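Local coordinates for protein phosphonopyruvate hydrolase (Variovorax sp., PDB 2HJP) that hydrolyses phosphonopyruvate to pyruvate and phosphate, cleaving its phosphorus–carbon bond with the aid of a divalent metal ion, at residues G14-A19 against D222-S227; Y50-P53 against I57-M60; Y94-Y99 against A139-A144; A197-W202 against V206-V211. All coordinates share one frame; numbering follows the deposited sequence.

Contact 1 of 4, residues G14-A19 against D222-S227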
loop_
_atom_site.group_PDB
_atom_site.type_symbol
_atom_site.label_atom_id
_atom_site.label_comp_id
_atom_site.label_asym_id
_atom_site.label_seq_id
_atom_site.Cartn_x
_atom_site.Cartn_y
_atom_site.Cartn_z
ATOM N N GLY A 14 12.827 -22.030 29.164
ATOM C CA GLY A 14 12.025 -23.114 29.696
ATOM C C GLY A 14 10.606 -22.700 30.137
ATOM O O GLY A 14 9.753 -23.561 30.357
ATOM N N ARG A 15 10.349 -21.405 30.308
ATOM C CA ARG A 15 8.997 -20.924 30.658
ATOM C C ARG A 15 8.105 -21.176 29.433
ATOM O O ARG A 15 8.585 -21.233 28.320
ATOM C CB ARG A 15 8.985 -19.399 30.894
ATOM C CG ARG A 15 9.792 -18.857 32.085
ATOM C CD ARG A 15 9.732 -17.319 32.076
ATOM N NE ARG A 15 10.474 -16.789 30.916
ATOM C CZ ARG A 15 10.264 -15.620 30.289
ATOM N NH1 ARG A 15 11.037 -15.309 29.252
ATOM N NH2 ARG A 15 9.309 -14.756 30.675
ATOM N N LEU A 16 6.815 -21.341 29.633
ATOM C CA LEU A 16 5.880 -21.521 28.514
ATOM C C LEU A 16 5.459 -20.109 28.069
ATOM O O LEU A 16 4.915 -19.322 28.885
ATOM C CB LEU A 16 4.643 -22.275 28.987
ATOM C CG LEU A 16 3.481 -22.472 28.027
ATOM C CD1 LEU A 16 3.991 -23.040 26.711
ATOM C CD2 LEU A 16 2.456 -23.444 28.721
ATOM N N PHE A 17 5.647 -19.810 26.785
ATOM C CA PHE A 17 5.350 -18.484 26.197
ATOM C C PHE A 17 3.968 -18.516 25.508
ATOM O O PHE A 17 3.672 -19.458 24.712
ATOM C CB PHE A 17 6.425 -18.188 25.157
ATOM C CG PHE A 17 6.349 -16.843 24.526
ATOM C CD1 PHE A 17 6.894 -15.743 25.160
ATOM C CD2 PHE A 17 5.761 -16.692 23.275
ATOM C CE1 PHE A 17 6.868 -14.470 24.572
ATOM C CE2 PHE A 17 5.714 -15.451 22.643
ATOM C CZ PHE A 17 6.280 -14.306 23.300
ATOM N N THR A 18 3.122 -17.537 25.812
ATOM C CA THR A 18 1.799 -17.489 25.187
ATOM C C THR A 18 1.721 -16.366 24.155
ATOM O O THR A 18 2.255 -15.256 24.363
ATOM C CB THR A 18 0.683 -17.258 26.225
ATOM O OG1 THR A 18 0.881 -15.994 26.836
ATOM C CG2 THR A 18 0.752 -18.323 27.341
ATOM N N ALA A 19 1.101 -16.677 23.036
ATOM C CA ALA A 19 0.961 -15.648 21.997
ATOM C C ALA A 19 -0.530 -15.696 21.561
ATOM O O ALA A 19 -1.078 -16.764 21.316
ATOM C CB ALA A 19 1.851 -15.960 20.774
ATOM N N ASP A 222 -2.043 -28.098 31.313
ATOM C CA ASP A 222 -1.735 -29.355 30.676
ATOM C C ASP A 222 -0.472 -29.177 29.779
ATOM O O ASP A 222 0.368 -30.067 29.685
ATOM C CB ASP A 222 -2.885 -29.848 29.790
ATOM C CG ASP A 222 -4.111 -30.228 30.586
ATOM O OD1 ASP A 222 -3.944 -30.570 31.772
ATOM O OD2 ASP A 222 -5.210 -30.169 30.009
ATOM N N ILE A 223 -0.371 -28.032 29.097
ATOM C CA ILE A 223 0.759 -27.817 28.195
ATOM C C ILE A 223 2.035 -27.588 28.991
ATOM O O ILE A 223 3.061 -28.030 28.586
ATOM C CB ILE A 223 0.482 -26.637 27.236
ATOM C CG1 ILE A 223 -0.593 -27.113 26.217
ATOM C CG2 ILE A 223 1.740 -26.264 26.389
ATOM C CD1 ILE A 223 -1.288 -25.993 25.445
ATOM N N ALA A 224 1.964 -26.882 30.101
ATOM C CA ALA A 224 3.158 -26.644 30.940
ATOM C C ALA A 224 3.799 -27.988 31.330
ATOM O O ALA A 224 5.009 -28.060 31.460
ATOM C CB ALA A 224 2.799 -25.875 32.233
ATOM N N ALA A 225 2.967 -29.020 31.494
ATOM C CA ALA A 225 3.389 -30.360 31.863
ATOM C C ALA A 225 4.197 -31.044 30.733
ATOM O O ALA A 225 4.774 -32.106 30.938
ATOM C CB ALA A 225 2.169 -31.204 32.183
ATOM N N LEU A 226 4.185 -30.444 29.539
ATOM C CA LEU A 226 4.897 -30.973 28.387
ATOM C C LEU A 226 6.165 -30.102 28.299
ATOM O O LEU A 226 6.180 -28.987 27.679
ATOM C CB LEU A 226 3.991 -30.831 27.128
ATOM C CG LEU A 226 2.541 -31.371 27.268
ATOM C CD1 LEU A 226 1.662 -31.027 26.020
ATOM C CD2 LEU A 226 2.586 -32.878 27.496
ATOM N N SER A 227 7.227 -30.590 28.935
ATOM C CA SER A 227 8.452 -29.823 28.949
ATOM C C SER A 227 8.971 -29.559 27.554
ATOM O O SER A 227 9.778 -28.673 27.369
ATOM C CB SER A 227 9.568 -30.564 29.718
ATOM O OG SER A 227 9.110 -30.787 31.031
#
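L16 meets I223 and A224 without the help of any ring or side-chain amide; the flat group in play is the peptide bond joining I223 to A224. Methyl CD2 of L16 stands over one face of that peptide, 3.7 Å from A224 N and almost straight above it. No hydrogen bond crosses between the segments, and the remaining touches are between apolar carbons. I223 CG2 sits in the fork of the leucine, 3.7 Å from L16 CD2 and 3.9 Å from L16 CD1, and the two side chains cross at about a right angle. At the outer margin L16 CD2 also grazes A224 CB at 4.3 Å. The leucine reaches across because its CG lies opposite the backbone N (chi1 175°), which carries both methyls toward the helix.

These pieces belong to the closing seam of an alpha/beta (TIM) barrel. L16, two residues past the glycine that ends helix 3-13, immediately precedes strand 17-21, the first of eight parallel strands, whereas 222-224 belongs to the short helix 220-224, which leads toward the last strand, 229-234. Beside the contact the two strands are joined by backbone hydrogen bonds of F17 with G230 and V232, and I223 itself packs on V229 and V232, so L16 and I223 extend the apolar layer where the first and eighth strands meet. On the helix side the chain turns sharply, with L226 N bonded to I223 O at 2.8 Å.

Contact 2 of 4, residues Y50-P53 against I57-M60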
loop_
_atom_site.group_PDB
_atom_site.type_symbol
_atom_site.label_atom_id
_atom_site.label_comp_id
_atom_site.label_asym_id
_atom_site.label_seq_id
_atom_site.Cartn_x
_atom_site.Cartn_y
_atom_site.Cartn_z
ATOM N N TYR A 50 -10.965 -9.497 6.294
ATOM C CA TYR A 50 -11.163 -9.044 4.912
ATOM C C TYR A 50 -12.241 -9.850 4.261
ATOM O O TYR A 50 -12.556 -9.641 3.113
ATOM C CB TYR A 50 -9.847 -9.195 4.111
ATOM C CG TYR A 50 -9.030 -7.917 4.249
ATOM C CD1 TYR A 50 -9.253 -6.817 3.394
ATOM C CD2 TYR A 50 -8.087 -7.772 5.269
ATOM C CE1 TYR A 50 -8.549 -5.600 3.578
ATOM C CE2 TYR A 50 -7.363 -6.532 5.469
ATOM C CZ TYR A 50 -7.604 -5.482 4.627
ATOM O OH TYR A 50 -6.916 -4.306 4.783
ATOM N N ALA A 51 -12.824 -10.791 4.992
ATOM C CA ALA A 51 -13.893 -11.589 4.427
ATOM C C ALA A 51 -13.478 -12.344 3.162
ATOM O O ALA A 51 -14.227 -12.357 2.155
ATOM C CB ALA A 51 -15.207 -10.670 4.135
ATOM N N VAL A 52 -12.260 -12.885 3.184
ATOM C CA VAL A 52 -11.742 -13.729 2.089
ATOM C C VAL A 52 -11.181 -15.001 2.745
ATOM O O VAL A 52 -10.798 -14.979 3.936
ATOM C CB VAL A 52 -10.666 -13.026 1.196
ATOM C CG1 VAL A 52 -11.298 -11.842 0.497
ATOM C CG2 VAL A 52 -9.377 -12.699 1.998
ATOM N N PRO A 53 -11.181 -16.145 2.006
ATOM C CA PRO A 53 -10.671 -17.377 2.599
ATOM C C PRO A 53 -9.190 -17.324 2.907
ATOM O O PRO A 53 -8.459 -16.554 2.287
ATOM C CB PRO A 53 -10.978 -18.470 1.541
ATOM C CG PRO A 53 -12.148 -17.887 0.744
ATOM C CD PRO A 53 -11.781 -16.395 0.682
ATOM N N ILE A 57 -5.180 -16.031 -0.588
ATOM C CA ILE A 57 -5.853 -15.096 -1.464
ATOM C C ILE A 57 -5.476 -13.706 -1.089
ATOM O O ILE A 57 -5.269 -12.872 -1.926
ATOM C CB ILE A 57 -7.374 -15.284 -1.375
ATOM C CG1 ILE A 57 -7.722 -16.588 -2.090
ATOM C CG2 ILE A 57 -8.089 -14.041 -1.996
ATOM C CD1 ILE A 57 -9.153 -17.068 -1.879
ATOM N N LEU A 58 -5.367 -13.460 0.211
ATOM C CA LEU A 58 -5.025 -12.136 0.696
ATOM C C LEU A 58 -3.638 -11.746 0.224
ATOM O O LEU A 58 -2.723 -12.561 0.262
ATOM C CB LEU A 58 -5.052 -12.166 2.224
ATOM C CG LEU A 58 -4.919 -10.822 2.903
ATOM C CD1 LEU A 58 -6.267 -10.015 2.840
ATOM C CD2 LEU A 58 -4.479 -11.122 4.312
ATOM N N SER A 59 -3.470 -10.527 -0.262
ATOM C CA SER A 59 -2.157 -10.080 -0.701
ATOM C C SER A 59 -1.045 -10.204 0.386
ATOM O O SER A 59 -1.272 -9.962 1.545
ATOM C CB SER A 59 -2.295 -8.623 -1.134
ATOM O OG SER A 59 -1.085 -7.892 -0.994
ATOM N N MET A 60 0.163 -10.567 0.005
ATOM C CA MET A 60 1.228 -10.661 1.002
ATOM C C MET A 60 1.527 -9.259 1.583
ATOM O O MET A 60 1.879 -9.124 2.723
ATOM C CB MET A 60 2.527 -11.168 0.392
ATOM C CG MET A 60 3.518 -11.313 1.448
ATOM S SD MET A 60 4.939 -10.435 1.028
ATOM C CE MET A 60 5.748 -11.848 0.546
HETATM O O HOH W 1 -6.000 -15.472 2.018
#
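L58 CD1 rests against Y50 and V52 within the loop between helices 43-49 and 60-71, beyond the second strand of the alpha/beta barrel; this loop carries D54, the inferred nucleophile. This one methyl lies 3.7 Å from Y50 CG, approaching the ring obliquely, and 4.2 Å from V52 CG2. It reaches them because L58 CG is anti to its backbone N (chi1 -171°), although the CA–CB bond does not aim at the opposing segment. A second apolar patch lies alongside: I57 CD1 touches P53 CD at 3.7 Å, and I57 CG2 faces V52 CB at 4.2 Å.

Further out, the turn at A51 positions Y50 and V52: helix 43-49 ends there in a Schellman motif (phi 58°), and S59 takes the N-cap position of helix 60-71, its OG bonding weakly to T62 N. V52 packs on S47 and L58 on L46. Other subunits cover the outer side: M281 of the second lies on I57, and Y94 of the third on P53 and I57, placing it in the oligomer interface. No direct hydrogen bond links 50-53 to 57-60; a single water bridges them, donating to P53 O at 2.7 Å and accepting from L58 N at 2.8 Å.

Contact 3 of 4, residues Y94-Y99 against A139-A144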
loop_
_atom_site.group_PDB
_atom_site.type_symbol
_atom_site.label_atom_id
_atom_site.label_comp_id
_atom_site.label_asym_id
_atom_site.label_seq_id
_atom_site.Cartn_x
_atom_site.Cartn_y
_atom_site.Cartn_z
ATOM N N TYR A 94 13.891 -13.436 -0.072
ATOM C CA TYR A 94 13.551 -12.047 -0.290
ATOM C C TYR A 94 12.479 -11.562 0.684
ATOM O O TYR A 94 12.440 -10.397 1.028
ATOM C CB TYR A 94 13.058 -11.800 -1.748
ATOM C CG TYR A 94 14.202 -11.793 -2.765
ATOM C CD1 TYR A 94 14.932 -10.625 -3.023
ATOM C CD2 TYR A 94 14.569 -12.946 -3.421
ATOM C CE1 TYR A 94 16.034 -10.621 -3.940
ATOM C CE2 TYR A 94 15.670 -12.965 -4.349
ATOM C CZ TYR A 94 16.396 -11.789 -4.600
ATOM O OH TYR A 94 17.489 -11.801 -5.465
ATOM N N VAL A 95 11.631 -12.467 1.117
ATOM C CA VAL A 95 10.542 -12.141 1.983
ATOM C C VAL A 95 10.924 -12.005 3.464
ATOM O O VAL A 95 10.503 -11.092 4.093
ATOM C CB VAL A 95 9.436 -13.249 1.797
ATOM C CG1 VAL A 95 8.694 -13.450 3.020
ATOM C CG2 VAL A 95 8.500 -12.808 0.717
ATOM N N VAL A 96 11.758 -12.898 3.981
ATOM C CA VAL A 96 12.135 -12.876 5.411
ATOM C C VAL A 96 12.731 -11.561 5.935
ATOM O O VAL A 96 12.275 -11.019 6.954
ATOM C CB VAL A 96 13.012 -14.169 5.730
ATOM C CG1 VAL A 96 13.717 -14.023 7.101
ATOM C CG2 VAL A 96 12.016 -15.408 5.752
ATOM N N PRO A 97 13.673 -10.974 5.204
ATOM C CA PRO A 97 14.265 -9.717 5.649
ATOM C C PRO A 97 13.162 -8.613 5.706
ATOM O O PRO A 97 13.266 -7.699 6.496
ATOM C CB PRO A 97 15.354 -9.422 4.573
ATOM C CG PRO A 97 15.658 -10.779 3.989
ATOM C CD PRO A 97 14.321 -11.512 4.004
ATOM N N GLN A 98 12.129 -8.701 4.870
ATOM C CA GLN A 98 11.052 -7.697 4.965
ATOM C C GLN A 98 10.239 -7.824 6.243
ATOM O O GLN A 98 9.947 -6.816 6.873
ATOM C CB GLN A 98 10.119 -7.761 3.774
ATOM C CG GLN A 98 10.804 -7.283 2.523
ATOM C CD GLN A 98 9.923 -7.500 1.318
ATOM O OE1 GLN A 98 10.059 -8.504 0.567
ATOM N NE2 GLN A 98 8.998 -6.597 1.132
ATOM N N TYR A 99 9.935 -9.053 6.635
ATOM C CA TYR A 99 9.199 -9.302 7.900
ATOM C C TYR A 99 10.078 -8.888 9.103
ATOM O O TYR A 99 9.619 -8.206 10.021
ATOM C CB TYR A 99 8.777 -10.749 7.983
ATOM C CG TYR A 99 7.463 -10.951 7.313
ATOM C CD1 TYR A 99 6.267 -10.733 8.013
ATOM C CD2 TYR A 99 7.396 -11.262 5.932
ATOM C CE1 TYR A 99 5.006 -10.799 7.340
ATOM C CE2 TYR A 99 6.129 -11.342 5.258
ATOM C CZ TYR A 99 4.942 -11.119 5.967
ATOM O OH TYR A 99 3.723 -11.357 5.309
ATOM N N ALA A 139 16.437 -23.215 5.456
ATOM C CA ALA A 139 17.846 -22.761 5.418
ATOM C C ALA A 139 17.913 -21.363 4.768
ATOM O O ALA A 139 18.705 -20.511 5.197
ATOM C CB ALA A 139 18.733 -23.777 4.627
ATOM N N ALA A 140 17.097 -21.131 3.724
ATOM C CA ALA A 140 17.053 -19.785 3.084
ATOM C C ALA A 140 16.568 -18.732 4.108
ATOM O O ALA A 140 17.070 -17.584 4.109
ATOM C CB ALA A 140 16.097 -19.779 1.847
ATOM N N ALA A 141 15.588 -19.098 4.952
ATOM C CA ALA A 141 15.067 -18.171 5.921
ATOM C C ALA A 141 16.113 -17.846 6.952
ATOM O O ALA A 141 16.290 -16.661 7.290
ATOM C CB ALA A 141 13.793 -18.729 6.624
ATOM N N THR A 142 16.791 -18.879 7.488
ATOM C CA THR A 142 17.823 -18.598 8.475
ATOM C C THR A 142 19.027 -17.882 7.878
ATOM O O THR A 142 19.687 -17.117 8.575
ATOM C CB THR A 142 18.314 -19.854 9.253
ATOM O OG1 THR A 142 18.895 -20.805 8.329
ATOM C CG2 THR A 142 17.122 -20.476 10.058
ATOM N N ALA A 143 19.326 -18.139 6.607
ATOM C CA ALA A 143 20.438 -17.429 5.914
ATOM C C ALA A 143 20.049 -15.929 5.708
ATOM O O ALA A 143 20.886 -15.020 5.816
ATOM C CB ALA A 143 20.696 -18.067 4.492
ATOM N N ALA A 144 18.783 -15.678 5.397
ATOM C CA ALA A 144 18.321 -14.314 5.118
ATOM C C ALA A 144 18.158 -13.378 6.329
ATOM O O ALA A 144 18.238 -12.162 6.176
ATOM C CB ALA A 144 16.989 -14.376 4.318
#
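Two neighbouring helices of the barrel's outer layer, 89-102 and 131-144, pack together here, their local axes 8.5 Å apart and crossing at -47°. The close approach is consistent with the small residues on one side. A141 and A144, one turn apart on the second helix, have no side chain beyond CB, and V96 and P97 of the first fit against them. V96 splits its branches over A141: CG2 touches A141 CB at 3.9 Å, while CG1, anti to the backbone N (chi1 166°), lies 3.7 Å from A141 O. The valine CB also comes within 4.2 Å of A144 CB, so V96 spans the distance between the two alanines.

A144 CB in turn meets the pyrrolidine ring of P97, 3.8 Å from P97 CG. P97 has no backbone N-H to give, and the helix is kinked where the nitrogens of P97 and Q98 make no bond to the turn before; Q98 N makes a weak bond to V95 O. The contact is wholly apolar in its side chains, with no hydrogen bond from one segment to the other.

Around it, V96 packs on F150 in the loop before strand 151-156, and A141 on V152 of that strand. Y288 of the fourth subunit covers A139, A140 and A143 of the second helix. At the P97 end, the backbone is touched as well as the side chain: P97 CG lies 3.7 Å from A144 O.

Contact 4 of 4, residues A197-W202 against V206-V211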
loop_
_atom_site.group_PDB
_atom_site.type_symbol
_atom_site.label_atom_id
_atom_site.label_comp_id
_atom_site.label_asym_id
_atom_site.label_seq_id
_atom_site.Cartn_x
_atom_site.Cartn_y
_atom_site.Cartn_z
ATOM N N ALA A 197 0.646 -37.667 21.500
ATOM C CA ALA A 197 1.503 -38.776 21.070
ATOM C C ALA A 197 2.718 -38.248 20.291
ATOM O O ALA A 197 3.844 -38.761 20.446
ATOM C CB ALA A 197 0.710 -39.766 20.202
ATOM N N PHE A 198 2.508 -37.279 19.393
ATOM C CA PHE A 198 3.664 -36.680 18.713
ATOM C C PHE A 198 4.635 -36.102 19.755
ATOM O O PHE A 198 5.836 -36.356 19.707
ATOM C CB PHE A 198 3.248 -35.538 17.774
ATOM C CG PHE A 198 4.421 -34.855 17.065
ATOM C CD1 PHE A 198 4.788 -35.244 15.786
ATOM C CD2 PHE A 198 5.144 -33.844 17.692
ATOM C CE1 PHE A 198 5.856 -34.666 15.122
ATOM C CE2 PHE A 198 6.224 -33.243 17.049
ATOM C CZ PHE A 198 6.580 -33.669 15.748
ATOM N N VAL A 199 4.136 -35.294 20.684
ATOM C CA VAL A 199 5.000 -34.691 21.701
ATOM C C VAL A 199 5.846 -35.715 22.478
ATOM O O VAL A 199 7.062 -35.545 22.682
ATOM C CB VAL A 199 4.152 -33.891 22.684
ATOM C CG1 VAL A 199 4.994 -33.455 23.889
ATOM C CG2 VAL A 199 3.595 -32.604 21.963
ATOM N N LYS A 200 5.174 -36.752 22.955
ATOM C CA LYS A 200 5.857 -37.800 23.697
ATOM C C LYS A 200 6.954 -38.417 22.824
ATOM O O LYS A 200 8.013 -38.756 23.302
ATOM C CB LYS A 200 4.879 -38.906 24.115
ATOM C CG LYS A 200 5.594 -40.042 24.905
ATOM N N SER A 201 6.717 -38.572 21.545
ATOM C CA SER A 201 7.754 -39.137 20.726
ATOM C C SER A 201 8.792 -38.154 20.201
ATOM O O SER A 201 9.857 -38.572 19.834
ATOM C CB SER A 201 7.164 -39.947 19.575
ATOM O OG SER A 201 6.696 -39.130 18.525
ATOM N N TRP A 202 8.525 -36.855 20.235
ATOM C CA TRP A 202 9.469 -35.880 19.674
ATOM C C TRP A 202 10.870 -36.047 20.295
ATOM O O TRP A 202 11.010 -35.940 21.492
ATOM C CB TRP A 202 8.945 -34.449 19.925
ATOM C CG TRP A 202 9.912 -33.419 19.453
ATOM C CD1 TRP A 202 10.591 -32.505 20.203
ATOM C CD2 TRP A 202 10.335 -33.226 18.091
ATOM N NE1 TRP A 202 11.402 -31.740 19.388
ATOM C CE2 TRP A 202 11.268 -32.176 18.084
ATOM C CE3 TRP A 202 10.020 -33.864 16.878
ATOM C CZ2 TRP A 202 11.914 -31.719 16.878
ATOM C CZ3 TRP A 202 10.652 -33.419 15.683
ATOM C CH2 TRP A 202 11.593 -32.351 15.701
ATOM N N VAL A 206 15.123 -28.720 19.663
ATOM C CA VAL A 206 14.370 -27.481 19.700
ATOM C C VAL A 206 12.962 -27.659 20.262
ATOM O O VAL A 206 12.375 -28.730 20.184
ATOM C CB VAL A 206 14.299 -26.813 18.334
ATOM C CG1 VAL A 206 15.716 -26.567 17.844
ATOM C CG2 VAL A 206 13.419 -27.595 17.377
ATOM N N PRO A 207 12.403 -26.584 20.831
ATOM C CA PRO A 207 11.059 -26.587 21.417
ATOM C C PRO A 207 9.934 -26.710 20.452
ATOM O O PRO A 207 10.029 -26.321 19.284
ATOM C CB PRO A 207 10.931 -25.257 22.142
ATOM C CG PRO A 207 12.216 -24.585 22.012
ATOM C CD PRO A 207 13.115 -25.317 21.048
ATOM N N LEU A 208 8.845 -27.261 20.935
ATOM C CA LEU A 208 7.649 -27.371 20.105
ATOM C C LEU A 208 6.690 -26.208 20.325
ATOM O O LEU A 208 6.736 -25.518 21.383
ATOM C CB LEU A 208 6.896 -28.655 20.418
ATOM C CG LEU A 208 7.729 -29.889 20.160
ATOM C CD1 LEU A 208 6.854 -31.073 20.551
ATOM C CD2 LEU A 208 8.254 -29.956 18.660
ATOM N N VAL A 209 5.848 -25.998 19.321
ATOM C CA VAL A 209 4.828 -24.946 19.358
ATOM C C VAL A 209 3.480 -25.632 19.067
ATOM O O VAL A 209 3.369 -26.387 18.090
ATOM C CB VAL A 209 5.045 -23.861 18.245
ATOM C CG1 VAL A 209 3.971 -22.714 18.379
ATOM C CG2 VAL A 209 6.476 -23.334 18.270
ATOM N N LEU A 210 2.488 -25.352 19.918
ATOM C CA LEU A 210 1.125 -25.874 19.732
ATOM C C LEU A 210 0.094 -24.752 19.465
ATOM O O LEU A 210 0.198 -23.619 20.022
ATOM C CB LEU A 210 0.669 -26.648 21.003
ATOM C CG LEU A 210 1.548 -27.817 21.493
ATOM C CD1 LEU A 210 0.993 -28.531 22.718
ATOM C CD2 LEU A 210 1.630 -28.815 20.298
ATOM N N VAL A 211 -0.903 -25.051 18.652
ATOM C CA VAL A 211 -2.017 -24.120 18.372
ATOM C C VAL A 211 -3.220 -25.024 18.673
ATOM O O VAL A 211 -3.756 -25.688 17.776
ATOM C CB VAL A 211 -2.012 -23.716 16.881
ATOM C CG1 VAL A 211 -3.138 -22.649 16.594
ATOM C CG2 VAL A 211 -0.597 -23.255 16.484
#
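L208 reaches from its strand into the pocket formed by W202, V199 and F198. From CB, which points toward the helix, the chain runs to CG, anti to the carbonyl carbon (chi1 -60°) and 3.9 Å from W202 CD1. CD1 lies 3.9 Å from V199 CG2 and 4.0 Å from W202 CG, and meets the edge of the F198 ring at CE2, 4.2 Å away. CD2 sits squarely over the five-membered ring of W202, 3.6 Å from its centroid and 6° off the normal, a CH-pi contact.

The indole has a polar grip: W202 NE1 donates to V206 O at 3.3 Å, with an N-H...O angle of 152°, nearly end-on to the carbonyl but with the oxygen tilted out of the ring plane. The bond spans the turn between helix 193-201 and strand 208-210, within a beta-alpha-beta unit of the barrel, and K228 NZ bonds to the V199 and W202 carbonyl oxygens. Replacing W202 by an alanine is likely to leave V206 O without its indole donor and open a gap beside the L208 methyls. The contact thus pairs an apolar plug with one directional bond, which would restrain how the indole turns.

The four contacts sit at separate places in one alpha/beta barrel. Contacts 1 and 4 adjoin, their centres about 11 Å apart, and their apolar side chains meet: I223 CG1 lies 4.1 Å from L210 CD1. Contact 2 sits across the chain's centre, about 32 Å from contact 1 (centre to centre), but touches contact 3 through M60, whose CG is 3.9 Å from Y99 OH. Contact 2 lies close to the chemistry: the L58 side chain is about 9 Å from bound phosphonopyruvate and that of P53 about 6 Å from that of D54. The I223 side chain is about 14 Å from that ligand, and the V96 side chain about 12 Å from that of magnesium-binding D81.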